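Long-range contacts in chorismate synthase (PDB 1SQ1), which probably catalyses the FMNH2-dependent anti-1,4-elimination of phosphate from 5-enolpyruvylshikimate-3-phosphate to give chorismate, the last step of the common pathway to the aromatic amino acids: residues F34-Q40 with D60-V64; F154-T158 with S202-A206; E165-F170 with V207-V211. The contacts are given in a common frame with arbitrary orientation. Residues are numbered along the deposited sequence.

Along the chain interaction 1 closes before the other two open, and it belongs to a different antiparallel sheet: helix 36-45 packs on strand 62-64, outermost in its sheet within this chain. Its centre lies about 30 Å from that of interaction 2 and about 26 Å from that of interaction 3. The segments of interactions 2 and 3 alternate along the chain; the contacts touch, centres about 16 Å apart. Both use strand 205-212 of the second sheet: its start pairs with strand 148-156 in interaction 2, and residues 207-211 pack against segment 165-170 in interaction 3. Phe154 joins them, packing on Phe168 and Phe208. Of these two, interaction 2 alone lies beside the predicted FMN site.

Interaction 1 of 3, residues F34-Q40 with D60-V64; sequences FDEEFLQ and DKAQV
A single glutamine side chain reads two backbone groups: Gln40 (chi1 t, chi2 p, chi3 62°) accepts from the amide of Ala62 through OE1 (N to OE1 2.8 Å) and donates weakly from NE2 to Asp60 O at 3.5 Å. Gln40 stands on helix 36-40; the N-to-C directions of this helix and strand 62-64 are 148° apart, roughly antiparallel, with axes 9.5 Å apart, and the nearest CA pairs are Gln40 with Ala62 (6.2 Å) and Glu36 with Val64 (8.1 Å). Asp35 is the N-cap, its OD2 accepting from Phe38 N at 3.1 Å. Leu39 (t, p) sets CD2 3.8 Å from Ala62 CB, and Phe34 (chi1 t) brings CE1 3.5 Å from Val64 CG2. Extended Glu36 lays OE1 3.3 Å from Val64 CG2. This is helix-on-sheet packing at a strand outermost within this chain, with Leu39 and Phe34 also touching Met140 of helix 128-143. Apolar packing thus joins helix to strand; the carboxamide of Gln40 engages Ala62 N at the strand's start and, weakly, Asp60 O just before it.

Interaction 2 of 3, residues F154-T158 with S202-A206; sequences FGVGT and SVGAA
Phe154 opens the segment with phi/psi of -117/-4, and its N donates to Ala206 O at 2.9 Å. Its side chain (chi1 p) swings over Ala206, whose CB lies 3.8 Å from the ring centroid and 21° off the normal, a CH-pi contact over the face. Gly155 is extended (-150/137): its O accepts from Ala206 N at 2.9 Å, while its own N reaches Ala206 O only weakly, at 3.4 Å. Phe154 and Gly155 therefore both face Ala206, a classic beta bulge in the antiparallel pairing of strands 148-156 and 205-212, with Gly155 and Ala206 the hydrogen-bonded pair (CA to CA 4.7 Å). An ideal CB on Gly155 would lie 3.2 Å from Ala206 CB, so its lack of a side chain suits the tight fit. Val156 (chi1 t) comes next, its CA 4.4 Å from Ala205 CA and its CG1 4.4 Å from Val203 CG1; beyond the pair it packs on Phe189 and Ile193 of helix 186-198. Gly157 turns the chain away at positive phi (67/-137), its N donating weakly to Gly204 O at 3.5 Å and its CA lying 3.5 Å from Val203 CG2 (chi1 p). Gly204 sits near Pro294 of the predicted FMN site, and Ser202 and Gly204 make backbone hydrogen bonds to the second subunit, another copy of this protein.

Interaction 3 of 3, residues E165-F170 with V207-V211; sequences EEEFDF and VFTKV
Phe208 (chi1 t, chi2 65°) projects from strand 207-211 against segment 165-170, a 3-10 turn and loop leading into helix 170-175; CD1 of Phe168 (chi1 m) lies over one face of the Phe208 ring, 3.9 Å from Phe208 CD2. These rings are oblique, centroids 5.0 Å apart and planes at 43°. Phe170 (chi1 m), which opens the helix after the N-cap Asp169, meets Phe208 rim to rim, centroids 6.0 Å apart, its CZ 3.7 Å from both Phe208 CD2 and Lys210 CB; the three rings form an aromatic cluster. On the extended strand, Phe208 and Lys210 pack the connection after strand 159-160 on one face of the antiparallel sheet, while Val207, Thr209 and Val211 meet helix 325-346. Glu165 O lies 3.8 Å from Phe208 CE2, their CA atoms 8.5 Å apart, and Glu165 OE2 salt-bridges Lys289 of strand 286-292. Packing is thus chiefly aromatic and aliphatic, the methylenes of Lys210 included, with exposed Glu166 at the edge, its OE1 3.3 Å from Lys210 CD.

Interaction 1 of 3, residues F34-Q40 with D60-V64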
loop_
_atom_site.group_PDB
_atom_site.type_symbol
_atom_site.label_atom_id
_atom_site.label_comp_id
_atom_site.label_asym_id
_atom_site.label_seq_id
_atom_site.Cartn_x
_atom_site.Cartn_y
_atom_site.Cartn_z
ATOM N N PHE A 34 21.597 16.751 -7.944
ATOM C CA PHE A 34 20.886 16.267 -9.112
ATOM C C PHE A 34 21.701 16.447 -10.392
ATOM O O PHE A 34 21.784 17.544 -10.946
ATOM C CB PHE A 34 19.532 16.974 -9.224
ATOM C CG PHE A 34 18.602 16.347 -10.223
ATOM C CD1 PHE A 34 18.583 16.780 -11.545
ATOM C CD2 PHE A 34 17.749 15.311 -9.841
ATOM C CE1 PHE A 34 17.727 16.197 -12.474
ATOM C CE2 PHE A 34 16.887 14.719 -10.762
ATOM C CZ PHE A 34 16.875 15.165 -12.083
ATOM N N ASP A 35 22.306 15.356 -10.850
ATOM C CA ASP A 35 23.118 15.364 -12.060
ATOM C C ASP A 35 22.231 15.144 -13.275
ATOM O O ASP A 35 22.131 14.023 -13.778
ATOM C CB ASP A 35 24.170 14.255 -11.985
ATOM C CG ASP A 35 25.070 14.217 -13.204
ATOM O OD1 ASP A 35 25.922 13.304 -13.278
ATOM O OD2 ASP A 35 24.930 15.095 -14.082
ATOM N N GLU A 36 21.601 16.219 -13.750
ATOM C CA GLU A 36 20.708 16.125 -14.898
ATOM C C GLU A 36 21.413 15.664 -16.158
ATOM O O GLU A 36 20.776 15.433 -17.178
ATOM C CB GLU A 36 20.018 17.462 -15.160
ATOM C CG GLU A 36 18.748 17.308 -15.989
ATOM C CD GLU A 36 17.889 18.566 -16.011
ATOM O OE1 GLU A 36 17.658 19.160 -14.928
ATOM O OE2 GLU A 36 17.423 18.950 -17.109
ATOM N N GLU A 37 22.730 15.531 -16.083
ATOM C CA GLU A 37 23.507 15.082 -17.227
ATOM C C GLU A 37 23.463 13.569 -17.234
ATOM O O GLU A 37 23.094 12.950 -18.230
ATOM C CB GLU A 37 24.952 15.571 -17.116
ATOM C CG GLU A 37 25.780 15.304 -18.363
ATOM C CD GLU A 37 27.149 15.964 -18.333
ATOM O OE1 GLU A 37 27.951 15.641 -17.425
ATOM O OE2 GLU A 37 27.419 16.802 -19.228
ATOM N N PHE A 38 23.844 12.982 -16.103
ATOM C CA PHE A 38 23.838 11.535 -15.936
ATOM C C PHE A 38 22.467 10.995 -16.314
ATOM O O PHE A 38 22.340 9.857 -16.766
ATOM C CB PHE A 38 24.144 11.185 -14.485
ATOM C CG PHE A 38 23.927 9.743 -14.147
ATOM C CD1 PHE A 38 22.702 9.306 -13.663
ATOM C CD2 PHE A 38 24.952 8.818 -14.326
ATOM C CE1 PHE A 38 22.504 7.967 -13.359
ATOM C CE2 PHE A 38 24.767 7.475 -14.026
ATOM C CZ PHE A 38 23.542 7.046 -13.544
ATOM N N LEU A 39 21.441 11.816 -16.112
ATOM C CA LEU A 39 20.084 11.427 -16.454
ATOM C C LEU A 39 19.962 11.412 -17.965
ATOM O O LEU A 39 19.623 10.393 -18.565
ATOM C CB LEU A 39 19.078 12.426 -15.886
ATOM C CG LEU A 39 17.698 12.405 -16.544
ATOM C CD1 LEU A 39 16.944 11.149 -16.136
ATOM C CD2 LEU A 39 16.929 13.643 -16.137
ATOM N N GLN A 40 20.253 12.552 -18.576
ATOM C CA GLN A 40 20.153 12.673 -20.018
ATOM C C GLN A 40 21.010 11.647 -20.747
ATOM O O GLN A 40 20.627 11.166 -21.808
ATOM C CB GLN A 40 20.541 14.081 -20.453
ATOM C CG GLN A 40 20.227 14.360 -21.905
ATOM C CD GLN A 40 18.751 14.200 -22.217
ATOM O OE1 GLN A 40 17.909 14.917 -21.668
ATOM N NE2 GLN A 40 18.427 13.254 -23.098
ATOM N N ASP A 60 13.963 13.416 -27.722
ATOM C CA ASP A 60 14.060 12.437 -26.640
ATOM C C ASP A 60 14.847 13.012 -25.456
ATOM O O ASP A 60 15.532 12.282 -24.737
ATOM C CB ASP A 60 14.731 11.152 -27.156
ATOM C CG ASP A 60 14.394 9.934 -26.309
ATOM O OD1 ASP A 60 14.740 9.924 -25.108
ATOM O OD2 ASP A 60 13.775 8.987 -26.843
ATOM N N LYS A 61 14.747 14.324 -25.261
ATOM C CA LYS A 61 15.441 14.985 -24.161
ATOM C C LYS A 61 14.532 15.053 -22.938
ATOM O O LYS A 61 13.336 15.343 -23.060
ATOM C CB LYS A 61 15.871 16.398 -24.564
ATOM C CG LYS A 61 16.524 17.197 -23.438
ATOM C CD LYS A 61 17.086 18.521 -23.934
ATOM C CE LYS A 61 18.140 18.293 -25.020
ATOM N NZ LYS A 61 19.276 17.422 -24.563
ATOM N N ALA A 62 15.110 14.782 -21.767
ATOM C CA ALA A 62 14.382 14.791 -20.497
ATOM C C ALA A 62 14.237 16.191 -19.919
ATOM O O ALA A 62 15.208 16.938 -19.834
ATOM C CB ALA A 62 15.096 13.887 -19.483
ATOM N N GLN A 63 13.021 16.541 -19.516
ATOM C CA GLN A 63 12.770 17.854 -18.937
ATOM C C GLN A 63 12.257 17.756 -17.493
ATOM O O GLN A 63 11.071 17.523 -17.249
ATOM C CB GLN A 63 11.764 18.626 -19.793
ATOM C CG GLN A 63 11.719 20.109 -19.462
ATOM C CD GLN A 63 10.714 20.887 -20.304
ATOM O OE1 GLN A 63 10.762 20.855 -21.536
ATOM N NE2 GLN A 63 9.802 21.600 -19.637
ATOM N N VAL A 64 13.165 17.926 -16.539
ATOM C CA VAL A 64 12.807 17.867 -15.132
ATOM C C VAL A 64 11.783 18.944 -14.799
ATOM O O VAL A 64 12.082 20.132 -14.894
ATOM C CB VAL A 64 14.030 18.093 -14.248
ATOM C CG1 VAL A 64 13.636 17.975 -12.787
ATOM C CG2 VAL A 64 15.108 17.106 -14.608
#

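Interaction 2 of 3, residues F154-T158 with S202-A206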
loop_
_atom_site.group_PDB
_atom_site.type_symbol
_atom_site.label_atom_id
_atom_site.label_comp_id
_atom_site.label_asym_id
_atom_site.label_seq_id
_atom_site.Cartn_x
_atom_site.Cartn_y
_atom_site.Cartn_z
ATOM N N PHE A 154 25.520 -10.694 -22.249
ATOM C CA PHE A 154 26.545 -11.722 -22.249
ATOM C C PHE A 154 26.163 -12.906 -23.098
ATOM O O PHE A 154 26.957 -13.827 -23.287
ATOM C CB PHE A 154 26.867 -12.183 -20.830
ATOM C CG PHE A 154 25.803 -13.018 -20.171
ATOM C CD1 PHE A 154 25.925 -14.405 -20.113
ATOM C CD2 PHE A 154 24.758 -12.415 -19.470
ATOM C CE1 PHE A 154 25.026 -15.183 -19.338
ATOM C CE2 PHE A 154 23.859 -13.180 -18.698
ATOM C CZ PHE A 154 23.997 -14.566 -18.632
ATOM N N GLY A 155 24.947 -12.876 -23.627
ATOM C CA GLY A 155 24.483 -13.960 -24.463
ATOM C C GLY A 155 23.504 -13.463 -25.500
ATOM O O GLY A 155 22.640 -12.631 -25.214
ATOM N N VAL A 156 23.659 -13.953 -26.721
ATOM C CA VAL A 156 22.762 -13.593 -27.805
ATOM C C VAL A 156 22.552 -14.825 -28.671
ATOM O O VAL A 156 23.487 -15.325 -29.295
ATOM C CB VAL A 156 23.330 -12.471 -28.679
ATOM C CG1 VAL A 156 22.431 -12.267 -29.889
ATOM C CG2 VAL A 156 23.450 -11.185 -27.867
ATOM N N GLY A 157 21.321 -15.317 -28.703
ATOM C CA GLY A 157 21.034 -16.497 -29.488
ATOM C C GLY A 157 21.737 -17.689 -28.877
ATOM O O GLY A 157 21.746 -17.854 -27.660
ATOM N N THR A 158 22.329 -18.514 -29.731
ATOM C CA THR A 158 23.045 -19.709 -29.302
ATOM C C THR A 158 24.459 -19.351 -28.800
ATOM O O THR A 158 25.202 -20.211 -28.317
ATOM C CB THR A 158 23.114 -20.742 -30.466
ATOM O OG1 THR A 158 23.750 -20.154 -31.609
ATOM C CG2 THR A 158 21.708 -21.157 -30.871
ATOM N N SER A 202 13.566 -12.163 -34.981
ATOM C CA SER A 202 14.161 -11.614 -33.772
ATOM C C SER A 202 14.946 -12.705 -33.054
ATOM O O SER A 202 14.910 -13.872 -33.464
ATOM C CB SER A 202 13.072 -11.078 -32.853
ATOM O OG SER A 202 12.258 -12.141 -32.394
ATOM N N VAL A 203 15.652 -12.325 -31.990
ATOM C CA VAL A 203 16.446 -13.276 -31.211
ATOM C C VAL A 203 16.534 -12.874 -29.749
ATOM O O VAL A 203 16.621 -11.692 -29.439
ATOM C CB VAL A 203 17.878 -13.392 -31.758
ATOM C CG1 VAL A 203 18.512 -12.024 -31.811
ATOM C CG2 VAL A 203 18.697 -14.329 -30.878
ATOM N N GLY A 204 16.520 -13.864 -28.858
ATOM C CA GLY A 204 16.610 -13.590 -27.432
ATOM C C GLY A 204 17.989 -13.121 -26.996
ATOM O O GLY A 204 18.889 -12.984 -27.828
ATOM N N ALA A 205 18.151 -12.869 -25.696
ATOM C CA ALA A 205 19.428 -12.415 -25.130
ATOM C C ALA A 205 19.493 -12.613 -23.611
ATOM O O ALA A 205 18.463 -12.638 -22.943
ATOM C CB ALA A 205 19.660 -10.949 -25.474
ATOM N N ALA A 206 20.705 -12.763 -23.080
ATOM C CA ALA A 206 20.918 -12.949 -21.645
ATOM C C ALA A 206 21.657 -11.743 -21.038
ATOM O O ALA A 206 22.803 -11.455 -21.403
ATOM C CB ALA A 206 21.706 -14.220 -21.403
#

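Interaction 3 of 3, residues E165-F170 with V207-V211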
loop_
_atom_site.group_PDB
_atom_site.type_symbol
_atom_site.label_atom_id
_atom_site.label_comp_id
_atom_site.label_asym_id
_atom_site.label_seq_id
_atom_site.Cartn_x
_atom_site.Cartn_y
_atom_site.Cartn_z
ATOM N N GLU A 165 31.553 -14.875 -13.764
ATOM C CA GLU A 165 30.692 -13.745 -13.417
ATOM C C GLU A 165 31.532 -12.480 -13.259
ATOM O O GLU A 165 31.335 -11.488 -13.968
ATOM C CB GLU A 165 29.967 -14.016 -12.096
ATOM C CG GLU A 165 29.373 -15.407 -11.957
ATOM C CD GLU A 165 28.115 -15.594 -12.771
ATOM O OE1 GLU A 165 28.154 -15.377 -14.002
ATOM O OE2 GLU A 165 27.083 -15.968 -12.178
ATOM N N GLU A 166 32.472 -12.527 -12.319
ATOM C CA GLU A 166 33.344 -11.391 -12.036
ATOM C C GLU A 166 34.482 -11.318 -13.061
ATOM O O GLU A 166 35.578 -10.858 -12.750
ATOM C CB GLU A 166 33.912 -11.514 -10.609
ATOM C CG GLU A 166 32.878 -11.894 -9.506
ATOM C CD GLU A 166 31.980 -10.738 -9.043
ATOM O OE1 GLU A 166 31.572 -9.919 -9.898
ATOM O OE2 GLU A 166 31.664 -10.670 -7.827
ATOM N N GLU A 167 34.204 -11.761 -14.288
ATOM C CA GLU A 167 35.198 -11.759 -15.360
ATOM C C GLU A 167 34.720 -11.032 -16.615
ATOM O O GLU A 167 35.503 -10.761 -17.522
ATOM C CB GLU A 167 35.571 -13.193 -15.717
ATOM C CG GLU A 167 36.829 -13.308 -16.536
ATOM C CD GLU A 167 37.298 -14.740 -16.660
ATOM O OE1 GLU A 167 37.451 -15.404 -15.612
ATOM O OE2 GLU A 167 37.512 -15.200 -17.800
ATOM N N PHE A 168 33.426 -10.736 -16.663
ATOM C CA PHE A 168 32.847 -10.030 -17.794
ATOM C C PHE A 168 33.435 -8.625 -17.838
ATOM O O PHE A 168 33.564 -7.966 -16.806
ATOM C CB PHE A 168 31.319 -9.946 -17.660
ATOM C CG PHE A 168 30.616 -11.276 -17.751
ATOM C CD1 PHE A 168 30.012 -11.839 -16.633
ATOM C CD2 PHE A 168 30.536 -11.955 -18.960
ATOM C CE1 PHE A 168 29.338 -13.058 -16.727
ATOM C CE2 PHE A 168 29.867 -13.170 -19.054
ATOM C CZ PHE A 168 29.268 -13.718 -17.938
ATOM N N ASP A 169 33.773 -8.160 -19.035
ATOM C CA ASP A 169 34.372 -6.845 -19.191
ATOM C C ASP A 169 33.365 -5.712 -19.273
ATOM O O ASP A 169 32.782 -5.465 -20.326
ATOM C CB ASP A 169 35.244 -6.819 -20.439
ATOM C CG ASP A 169 36.288 -5.730 -20.389
ATOM O OD1 ASP A 169 35.930 -4.582 -20.038
ATOM O OD2 ASP A 169 37.464 -6.026 -20.703
ATOM N N PHE A 170 33.177 -5.008 -18.165
ATOM C CA PHE A 170 32.245 -3.894 -18.138
ATOM C C PHE A 170 32.844 -2.682 -18.826
ATOM O O PHE A 170 32.125 -1.818 -19.325
ATOM C CB PHE A 170 31.872 -3.550 -16.697
ATOM C CG PHE A 170 30.716 -4.344 -16.176
ATOM C CD1 PHE A 170 29.418 -3.972 -16.481
ATOM C CD2 PHE A 170 30.924 -5.480 -15.406
ATOM C CE1 PHE A 170 28.346 -4.724 -16.033
ATOM C CE2 PHE A 170 29.858 -6.241 -14.952
ATOM C CZ PHE A 170 28.567 -5.862 -15.264
ATOM N N VAL A 207 21.000 -11.042 -20.116
ATOM C CA VAL A 207 21.599 -9.873 -19.489
ATOM C C VAL A 207 22.216 -10.143 -18.131
ATOM O O VAL A 207 21.726 -10.982 -17.367
ATOM C CB VAL A 207 20.579 -8.751 -19.338
ATOM C CG1 VAL A 207 21.147 -7.654 -18.469
ATOM C CG2 VAL A 207 20.223 -8.207 -20.709
ATOM N N PHE A 208 23.303 -9.426 -17.845
ATOM C CA PHE A 208 24.016 -9.555 -16.577
ATOM C C PHE A 208 24.069 -8.224 -15.826
ATOM O O PHE A 208 24.635 -7.247 -16.316
ATOM C CB PHE A 208 25.445 -10.037 -16.814
ATOM C CG PHE A 208 26.251 -10.181 -15.554
ATOM C CD1 PHE A 208 25.907 -11.129 -14.596
ATOM C CD2 PHE A 208 27.352 -9.364 -15.319
ATOM C CE1 PHE A 208 26.651 -11.264 -13.419
ATOM C CE2 PHE A 208 28.099 -9.492 -14.145
ATOM C CZ PHE A 208 27.749 -10.442 -13.195
ATOM N N THR A 209 23.479 -8.186 -14.638
ATOM C CA THR A 209 23.484 -6.969 -13.837
ATOM C C THR A 209 24.301 -7.186 -12.582
ATOM O O THR A 209 23.988 -8.043 -11.756
ATOM C CB THR A 209 22.087 -6.553 -13.396
ATOM O OG1 THR A 209 21.232 -6.402 -14.539
ATOM C CG2 THR A 209 22.174 -5.242 -12.651
ATOM N N LYS A 210 25.356 -6.398 -12.450
ATOM C CA LYS A 210 26.240 -6.487 -11.307
ATOM C C LYS A 210 26.122 -5.225 -10.474
ATOM O O LYS A 210 26.086 -4.118 -11.014
ATOM C CB LYS A 210 27.680 -6.676 -11.785
ATOM C CG LYS A 210 28.735 -6.493 -10.713
ATOM C CD LYS A 210 29.978 -7.281 -11.064
ATOM C CE LYS A 210 31.244 -6.536 -10.700
ATOM N NZ LYS A 210 31.453 -5.375 -11.617
ATOM N N VAL A 211 26.037 -5.391 -9.157
ATOM C CA VAL A 211 25.942 -4.246 -8.266
ATOM C C VAL A 211 27.078 -4.326 -7.253
ATOM O O VAL A 211 27.203 -5.318 -6.528
ATOM C CB VAL A 211 24.593 -4.219 -7.527
ATOM C CG1 VAL A 211 24.442 -2.911 -6.778
ATOM C CG2 VAL A 211 23.454 -4.400 -8.513
#